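Local coordinates for protein peptidoglycan hydrolase FlgJ (Sphingomonas sp. A1, PDB 3VWO) that probably acts as a flagellum-specific muramidase, cutting the peptidoglycan layer so that the flagellar rod can be assembled in the periplasm, at residues 70-75 against 81-86; 11-16 against 21-26. All coordinates share one frame; numbering follows the deposited sequence.

Contact 1. Residues 70-75 against 81-86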
ATOM      1  N   THR A  70       0.357   1.297 -15.335  1.00 26.13           N
ATOM      2  CA  THR A  70       0.574   2.131 -14.161  1.00 25.77           C
ATOM      3  C   THR A  70       0.816   3.591 -14.542  1.00 30.73           C
ATOM      4  O   THR A  70       1.387   3.886 -15.593  1.00 31.59           O
ATOM      5  CB  THR A  70       1.743   1.608 -13.310  1.00 35.25           C
ATOM      6  OG1 THR A  70       1.751   2.279 -12.043  1.00 37.80           O
ATOM      7  CG2 THR A  70       3.069   1.824 -14.024  1.00 36.29           C
ATOM      8  N   VAL A  71       0.369   4.496 -13.676  1.00 32.51           N
ATOM      9  CA  VAL A  71       0.499   5.926 -13.904  1.00 28.83           C
ATOM     10  C   VAL A  71       1.536   6.508 -12.952  1.00 33.25           C
ATOM     11  O   VAL A  71       1.487   6.274 -11.745  1.00 35.41           O
ATOM     12  CB  VAL A  71      -0.837   6.652 -13.670  1.00 36.52           C
ATOM     13  CG1 VAL A  71      -0.682   8.150 -13.909  1.00 34.04           C
ATOM     14  CG2 VAL A  71      -1.916   6.072 -14.572  1.00 28.41           C
ATOM     15  N   GLU A  72       2.480   7.261 -13.500  1.00 30.64           N
ATOM     16  CA  GLU A  72       3.530   7.862 -12.681  1.00 38.77           C
ATOM     17  C   GLU A  72       3.726   9.316 -13.076  1.00 44.64           C
ATOM     18  O   GLU A  72       3.437   9.700 -14.206  1.00 37.22           O
ATOM     19  CB  GLU A  72       4.835   7.078 -12.833  1.00 49.47           C
ATOM     20  CG  GLU A  72       4.728   5.619 -12.401  1.00 51.65           C
ATOM     21  CD  GLU A  72       5.993   4.830 -12.671  1.00 63.90           C
ATOM     22  OE1 GLU A  72       6.930   5.393 -13.277  1.00 71.89           O
ATOM     23  OE2 GLU A  72       6.050   3.645 -12.278  1.00 65.79           O
ATOM     24  N   TYR A  73       4.201  10.132 -12.143  1.00 35.65           N
ATOM     25  CA  TYR A  73       4.427  11.536 -12.441  1.00 31.75           C
ATOM     26  C   TYR A  73       5.908  11.863 -12.345  1.00 52.01           C
ATOM     27  O   TYR A  73       6.585  11.490 -11.385  1.00 46.07           O
ATOM     28  CB  TYR A  73       3.590  12.433 -11.524  1.00 45.08           C
ATOM     29  CG  TYR A  73       2.107  12.189 -11.672  1.00 43.24           C
ATOM     30  CD1 TYR A  73       1.361  12.871 -12.627  1.00 45.13           C
ATOM     31  CD2 TYR A  73       1.455  11.252 -10.880  1.00 43.32           C
ATOM     32  CE1 TYR A  73       0.003  12.635 -12.775  1.00 43.29           C
ATOM     33  CE2 TYR A  73       0.101  11.010 -11.021  1.00 46.10           C
ATOM     34  CZ  TYR A  73      -0.620  11.704 -11.970  1.00 46.60           C
ATOM     35  OH  TYR A  73      -1.967  11.460 -12.111  1.00 48.09           O
ATOM     36  N   GLU A  74       6.413  12.525 -13.379  1.00 54.42           N
ATOM     37  CA  GLU A  74       7.789  12.993 -13.403  1.00 64.81           C
ATOM     38  C   GLU A  74       7.729  14.455 -13.809  1.00 65.98           C
ATOM     39  O   GLU A  74       7.320  14.768 -14.925  1.00 64.83           O
ATOM     40  CB  GLU A  74       8.612  12.190 -14.411  1.00 62.46           C
ATOM     41  CG  GLU A  74       7.995  10.847 -14.793  1.00 67.73           C
ATOM     42  CD  GLU A  74       8.875   9.661 -14.440  1.00 75.62           C
ATOM     43  OE1 GLU A  74       9.606   9.178 -15.332  1.00 77.69           O
ATOM     44  OE2 GLU A  74       8.831   9.206 -13.276  1.00 73.23           O
ATOM     45  N   ASN A  75       8.121  15.341 -12.895  1.00 69.82           N
ATOM     46  CA  ASN A  75       7.888  16.775 -13.048  1.00 74.34           C
ATOM     47  C   ASN A  75       6.380  17.018 -13.154  1.00 75.06           C
ATOM     48  O   ASN A  75       5.593  16.321 -12.510  1.00 75.84           O
ATOM     49  CB  ASN A  75       8.651  17.342 -14.258  1.00 72.00           C
ATOM     50  CG  ASN A  75       8.821  18.853 -14.195  1.00 86.36           C
ATOM     51  OD1 ASN A  75       8.234  19.590 -14.992  1.00 77.38           O
ATOM     52  ND2 ASN A  75       9.627  19.322 -13.245  1.00 70.81           N
ATOM     53  N   ARG A  81       2.531   3.734 -18.423  1.00 35.98           N
ATOM     54  CA  ARG A  81       3.217   2.590 -19.007  1.00 38.84           C
ATOM     55  C   ARG A  81       2.801   1.268 -18.379  1.00 37.69           C
ATOM     56  O   ARG A  81       2.048   1.230 -17.408  1.00 40.09           O
ATOM     57  CB  ARG A  81       4.736   2.766 -18.926  1.00 48.16           C
ATOM     58  CG  ARG A  81       5.218   3.465 -17.673  1.00 48.82           C
ATOM     59  CD  ARG A  81       6.735   3.598 -17.654  1.00 64.71           C
ATOM     60  NE  ARG A  81       7.184   4.463 -16.567  1.00 70.00           N
ATOM     61  CZ  ARG A  81       7.593   5.717 -16.730  1.00 66.15           C
ATOM     62  NH1 ARG A  81       7.979   6.432 -15.681  1.00 73.17           N
ATOM     63  NH2 ARG A  81       7.625   6.256 -17.941  1.00 62.45           N
ATOM     64  N   VAL A  82       3.300   0.185 -18.958  1.00 32.82           N
ATOM     65  CA  VAL A  82       3.078  -1.149 -18.430  1.00 27.55           C
ATOM     66  C   VAL A  82       4.370  -1.612 -17.766  1.00 37.88           C
ATOM     67  O   VAL A  82       5.436  -1.575 -18.379  1.00 33.54           O
ATOM     68  CB  VAL A  82       2.679  -2.128 -19.551  1.00 31.30           C
ATOM     69  CG1 VAL A  82       2.688  -3.562 -19.041  1.00 43.82           C
ATOM     70  CG2 VAL A  82       1.308  -1.761 -20.109  1.00 37.12           C
ATOM     71  N   GLU A  83       4.274  -2.015 -16.503  1.00 31.78           N
ATOM     72  CA  GLU A  83       5.439  -2.460 -15.750  1.00 28.77           C
ATOM     73  C   GLU A  83       5.162  -3.809 -15.109  1.00 30.05           C
ATOM     74  O   GLU A  83       4.018  -4.238 -15.038  1.00 27.43           O
ATOM     75  CB  GLU A  83       5.773  -1.446 -14.659  1.00 29.61           C
ATOM     76  CG  GLU A  83       5.967  -0.026 -15.154  1.00 44.18           C
ATOM     77  CD  GLU A  83       7.408   0.280 -15.506  1.00 56.78           C
ATOM     78  OE1 GLU A  83       8.140  -0.655 -15.892  1.00 54.15           O
ATOM     79  OE2 GLU A  83       7.809   1.457 -15.387  1.00 68.43           O
ATOM     80  N   ARG A  84       6.211  -4.474 -14.632  1.00 24.62           N
ATOM     81  CA  ARG A  84       6.052  -5.737 -13.922  1.00 23.10           C
ATOM     82  C   ARG A  84       5.810  -5.480 -12.437  1.00 26.75           C
ATOM     83  O   ARG A  84       6.651  -4.885 -11.766  1.00 26.63           O
ATOM     84  CB  ARG A  84       7.325  -6.582 -14.054  1.00 25.50           C
ATOM     85  CG  ARG A  84       7.176  -7.825 -14.903  1.00 42.42           C
ATOM     86  CD  ARG A  84       7.464  -7.527 -16.356  1.00 55.15           C
ATOM     87  NE  ARG A  84       7.434  -8.742 -17.164  1.00 59.12           N
ATOM     88  CZ  ARG A  84       7.681  -8.777 -18.469  1.00 61.25           C
ATOM     89  NH1 ARG A  84       7.978  -7.660 -19.119  1.00 70.76           N
ATOM     90  NH2 ARG A  84       7.630  -9.929 -19.122  1.00 63.04           N
ATOM     91  N   PHE A  85       4.681  -5.949 -11.920  1.00 23.09           N
ATOM     92  CA  PHE A  85       4.388  -5.833 -10.488  1.00 21.11           C
ATOM     93  C   PHE A  85       4.542  -7.189  -9.832  1.00 21.41           C
ATOM     94  O   PHE A  85       4.386  -8.226 -10.481  1.00 25.79           O
ATOM     95  CB  PHE A  85       2.963  -5.313 -10.262  1.00 25.72           C
ATOM     96  CG  PHE A  85       2.794  -3.859 -10.586  1.00 27.62           C
ATOM     97  CD1 PHE A  85       2.875  -2.895  -9.586  1.00 23.09           C
ATOM     98  CD2 PHE A  85       2.577  -3.450 -11.893  1.00 22.38           C
ATOM     99  CE1 PHE A  85       2.727  -1.557  -9.883  1.00 24.46           C
ATOM    100  CE2 PHE A  85       2.429  -2.109 -12.202  1.00 24.10           C
ATOM    101  CZ  PHE A  85       2.501  -1.158 -11.194  1.00 25.73           C
ATOM    102  N   ARG A  86       4.858  -7.185  -8.543  1.00 22.87           N
ATOM    103  CA  ARG A  86       4.912  -8.423  -7.787  1.00 23.88           C
ATOM    104  C   ARG A  86       3.518  -9.017  -7.670  1.00 25.32           C
ATOM    105  O   ARG A  86       2.522  -8.294  -7.686  1.00 23.79           O
ATOM    106  CB  ARG A  86       5.499  -8.170  -6.398  1.00 20.34           C
ATOM    107  CG  ARG A  86       6.854  -7.488  -6.466  1.00 18.58           C
ATOM    108  CD  ARG A  86       7.485  -7.260  -5.094  1.00 24.07           C
ATOM    109  NE  ARG A  86       8.697  -6.454  -5.223  1.00 24.97           N
ATOM    110  CZ  ARG A  86       9.592  -6.269  -4.258  1.00 32.03           C
ATOM    111  NH1 ARG A  86       9.418  -6.822  -3.065  1.00 27.68           N
ATOM    112  NH2 ARG A  86      10.662  -5.518  -4.483  1.00 30.57           N
TER
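Glu72 has CG anti to its own carbonyl carbon (chi1 -60°) and an extended chain beyond it, which brings its carboxylate across to Arg81. Arg81 is straight from CG to NE and meets it at about a right angle. The two flat groups stand 81° apart, and a single oxygen makes the bond: Arg81 NH1 donates to Glu72 OE1 at 2.8 Å, part of a salt bridge, on the anti side and tilted out of the carboxylate plane. The Glu74 side chain approaches Arg81 head-on, and its OE1 takes a weak bond from the same NH1 at 3.2 Å. Arg81 NE forms a salt bridge with Glu83 OE2 at 3.3 Å, completing a network. Glu72 OE2 forms a salt bridge with Lys56 NZ. Replacing Glu72 by an alanine would probably cost Arg81 NH1 its shorter carboxylate bond and leave Lys56 without this partner.

Thr70 and Arg81 form an antiparallel hydrogen-bonded pair, with Thr70 N to Arg81 O at 2.7 Å. Thr70 CB meets the edge of the Phe85 ring, 3.6 Å from CZ.

Segments 70-74 and 81-86 run at 106° to each other and pair only at Thr70 and Arg81, within the antiparallel hairpin 65-74 and 77-86. Phe85 packs on the Ile41 loop, and Arg86 reaches Asp97 of helix 91-104.

Contact 2. Residues 11-16 against 21-26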
ATOM      1  N   GLN A  11      -4.139  -9.348   8.483  1.00 43.92           N
ATOM      2  CA  GLN A  11      -2.800  -9.348   7.896  1.00 33.53           C
ATOM      3  C   GLN A  11      -2.102  -8.002   8.066  1.00 37.75           C
ATOM      4  O   GLN A  11      -0.873  -7.930   8.140  1.00 44.74           O
ATOM      5  CB  GLN A  11      -2.868  -9.729   6.415  1.00 50.04           C
ATOM      6  CG  GLN A  11      -3.321 -11.162   6.158  1.00 46.84           C
ATOM      7  CD  GLN A  11      -4.815 -11.359   6.337  1.00 56.35           C
ATOM      8  OE1 GLN A  11      -5.576 -10.395   6.408  1.00 52.24           O
ATOM      9  NE2 GLN A  11      -5.240 -12.616   6.417  1.00 65.24           N
ATOM     10  N   ALA A  12      -2.883  -6.934   8.137  1.00 24.95           N
ATOM     11  CA  ALA A  12      -2.315  -5.614   8.360  1.00 27.32           C
ATOM     12  C   ALA A  12      -1.725  -5.558   9.765  1.00 38.91           C
ATOM     13  O   ALA A  12      -0.661  -4.978   9.983  1.00 33.35           O
ATOM     14  CB  ALA A  12      -3.370  -4.548   8.182  1.00 29.47           C
ATOM     15  N   ALA A  13      -2.416  -6.187  10.710  1.00 31.76           N
ATOM     16  CA  ALA A  13      -1.985  -6.206  12.110  1.00 37.52           C
ATOM     17  C   ALA A  13      -0.561  -6.740  12.317  1.00 38.58           C
ATOM     18  O   ALA A  13       0.246  -6.123  13.023  1.00 37.01           O
ATOM     19  CB  ALA A  13      -2.986  -6.999  12.958  1.00 41.54           C
ATOM     20  N   LYS A  14      -0.257  -7.881  11.708  1.00 39.05           N
ATOM     21  CA  LYS A  14       1.063  -8.498  11.828  1.00 30.44           C
ATOM     22  C   LYS A  14       2.179  -7.610  11.279  1.00 40.91           C
ATOM     23  O   LYS A  14       3.212  -7.419  11.927  1.00 34.33           O
ATOM     24  CB  LYS A  14       1.101  -9.845  11.100  1.00 52.45           C
ATOM     25  CG  LYS A  14      -0.154 -10.688  11.237  1.00 57.03           C
ATOM     26  CD  LYS A  14       0.074 -12.094  10.688  1.00 59.10           C
ATOM     27  CE  LYS A  14       0.465 -12.072   9.217  1.00 64.10           C
ATOM     28  NZ  LYS A  14      -0.708 -11.899   8.302  1.00 53.83           N
ATOM     29  N   ALA A  15       1.978  -7.079  10.075  1.00 28.51           N
ATOM     30  CA  ALA A  15       2.984  -6.217   9.455  1.00 27.81           C
ATOM     31  C   ALA A  15       3.086  -4.890  10.197  1.00 27.48           C
ATOM     32  O   ALA A  15       4.167  -4.300  10.307  1.00 31.61           O
ATOM     33  CB  ALA A  15       2.647  -5.976   7.987  1.00 32.29           C
ATOM     34  N   ALA A  16       1.958  -4.416  10.709  1.00 24.67           N
ATOM     35  CA  ALA A  16       1.948  -3.142  11.420  1.00 28.63           C
ATOM     36  C   ALA A  16       2.819  -3.203  12.663  1.00 35.68           C
ATOM     37  O   ALA A  16       3.513  -2.238  12.994  1.00 27.92           O
ATOM     38  CB  ALA A  16       0.533  -2.737  11.779  1.00 29.27           C
ATOM     39  N   VAL A  21       3.543   0.764  13.729  1.00 24.56           N
ATOM     40  CA  VAL A  21       2.465   1.665  13.342  1.00 23.21           C
ATOM     41  C   VAL A  21       1.126   0.964  13.561  1.00 24.24           C
ATOM     42  O   VAL A  21       1.070  -0.263  13.568  1.00 29.36           O
ATOM     43  CB  VAL A  21       2.592   2.086  11.851  1.00 25.58           C
ATOM     44  CG1 VAL A  21       3.940   2.754  11.602  1.00 24.22           C
ATOM     45  CG2 VAL A  21       2.419   0.883  10.935  1.00 26.60           C
ATOM     46  N   PRO A  22       0.048   1.737  13.770  1.00 22.16           N
ATOM     47  CA  PRO A  22      -1.283   1.140  13.935  1.00 23.07           C
ATOM     48  C   PRO A  22      -1.700   0.400  12.672  1.00 28.82           C
ATOM     49  O   PRO A  22      -1.376   0.847  11.572  1.00 26.50           O
ATOM     50  CB  PRO A  22      -2.184   2.357  14.148  1.00 25.00           C
ATOM     51  CG  PRO A  22      -1.265   3.394  14.739  1.00 24.40           C
ATOM     52  CD  PRO A  22       0.034   3.189  14.025  1.00 24.58           C
ATOM     53  N   ALA A  23      -2.393  -0.722  12.840  1.00 23.93           N
ATOM     54  CA  ALA A  23      -2.804  -1.561  11.713  1.00 25.85           C
ATOM     55  C   ALA A  23      -3.623  -0.781  10.695  1.00 24.91           C
ATOM     56  O   ALA A  23      -3.485  -0.975   9.478  1.00 24.31           O
ATOM     57  CB  ALA A  23      -3.595  -2.760  12.215  1.00 33.30           C
ATOM     58  N   HIS A  24      -4.468   0.118  11.182  1.00 25.52           N
ATOM     59  CA  HIS A  24      -5.378   0.807  10.271  1.00 28.42           C
ATOM     60  C   HIS A  24      -4.654   1.788   9.351  1.00 26.33           C
ATOM     61  O   HIS A  24      -5.204   2.196   8.338  1.00 24.85           O
ATOM     62  CB  HIS A  24      -6.548   1.465  11.017  1.00 30.36           C
ATOM     63  CG  HIS A  24      -6.176   2.680  11.804  1.00 29.67           C
ATOM     64  ND1 HIS A  24      -5.483   2.619  12.994  1.00 29.75           N
ATOM     65  CD2 HIS A  24      -6.434   3.994  11.589  1.00 30.86           C
ATOM     66  CE1 HIS A  24      -5.314   3.841  13.469  1.00 35.99           C
ATOM     67  NE2 HIS A  24      -5.885   4.693  12.637  1.00 33.38           N
ATOM     68  N   PHE A  25      -3.409   2.136   9.680  1.00 19.08           N
ATOM     69  CA  PHE A  25      -2.603   2.965   8.787  1.00 18.40           C
ATOM     70  C   PHE A  25      -2.302   2.186   7.523  1.00 19.45           C
ATOM     71  O   PHE A  25      -2.331   2.732   6.420  1.00 22.72           O
ATOM     72  CB  PHE A  25      -1.260   3.341   9.421  1.00 19.81           C
ATOM     73  CG  PHE A  25      -1.343   4.446  10.450  1.00 20.48           C
ATOM     74  CD1 PHE A  25      -2.542   4.782  11.054  1.00 24.71           C
ATOM     75  CD2 PHE A  25      -0.203   5.157  10.792  1.00 22.76           C
ATOM     76  CE1 PHE A  25      -2.599   5.804  12.007  1.00 29.08           C
ATOM     77  CE2 PHE A  25      -0.251   6.178  11.741  1.00 21.67           C
ATOM     78  CZ  PHE A  25      -1.451   6.501  12.345  1.00 26.22           C
ATOM     79  N   LEU A  26      -1.983   0.908   7.694  1.00 19.69           N
ATOM     80  CA  LEU A  26      -1.677   0.049   6.553  1.00 20.20           C
ATOM     81  C   LEU A  26      -2.944  -0.316   5.764  1.00 22.04           C
ATOM     82  O   LEU A  26      -2.920  -0.406   4.531  1.00 21.48           O
ATOM     83  CB  LEU A  26      -0.956  -1.210   7.015  1.00 21.19           C
ATOM     84  CG  LEU A  26       0.320  -0.999   7.844  1.00 23.60           C
ATOM     85  CD1 LEU A  26       1.080  -2.304   7.942  1.00 24.11           C
ATOM     86  CD2 LEU A  26       1.197   0.077   7.226  1.00 21.98           C
TER
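Leu26 CD1 lies against the backbone of Ala16 at the centre of this helix-loop-helix contact, 3.6 Å from Ala16 N. The same methyl touches Ala15 CB at 4.0 Å and also meets Ala16 CB. Leu26 CG is anti to the carbonyl carbon (chi1 -55°), and from there the methyl reaches the face of helix 2-19. Tyr98 of helix 91-104 and Phe120 of helix 117-127 also pack on Leu26, so this part is buried.

Small residues let the two backbones come close. Ala16 CB is 3.5 Å from Ala23 CA, and Ala23 CB rests on Ala13 CA at 3.8 Å. Ala12 adds its methyl beside the Ala23 carbonyl, with CB 3.8 Å from Ala23 O. Packing is tight at Ala16, where CB is only 3.1 Å from Val21 O.

Farther out, the short loop brings Val21 back beside the end of the first helix. Val21 CG2 lies alongside Ala16, and Phe120 packs on the same side chain. The chain then enters helix 23-34.

At the polar edge one backbone bond spans the loop. Val21 N donates to Ala16 O at 3.1 Å, with the donor tilted 28° from the carbonyl plane.

Overall arrangement
Contact 2 comes first along the chain and closes before contact 1 opens. It joins helices 2-19 and 23-34 inside the helical body. Contact 1 joins the two strands of the hairpin 65-74 and 77-86 at the surface. Their centres are about 25 Å apart, on opposite sides of the chain's centre, and their nearest atoms are about 13 Å apart, so they do not touch. Helix 91-104 links them indirectly: it packs on Ala12 and Leu26 and also carries Asp97, the partner of Arg86. Both contacts lie in the glycosyl hydrolase 73 part of FlgJ, the C-terminal section, which combines a helical body with a projecting hairpin.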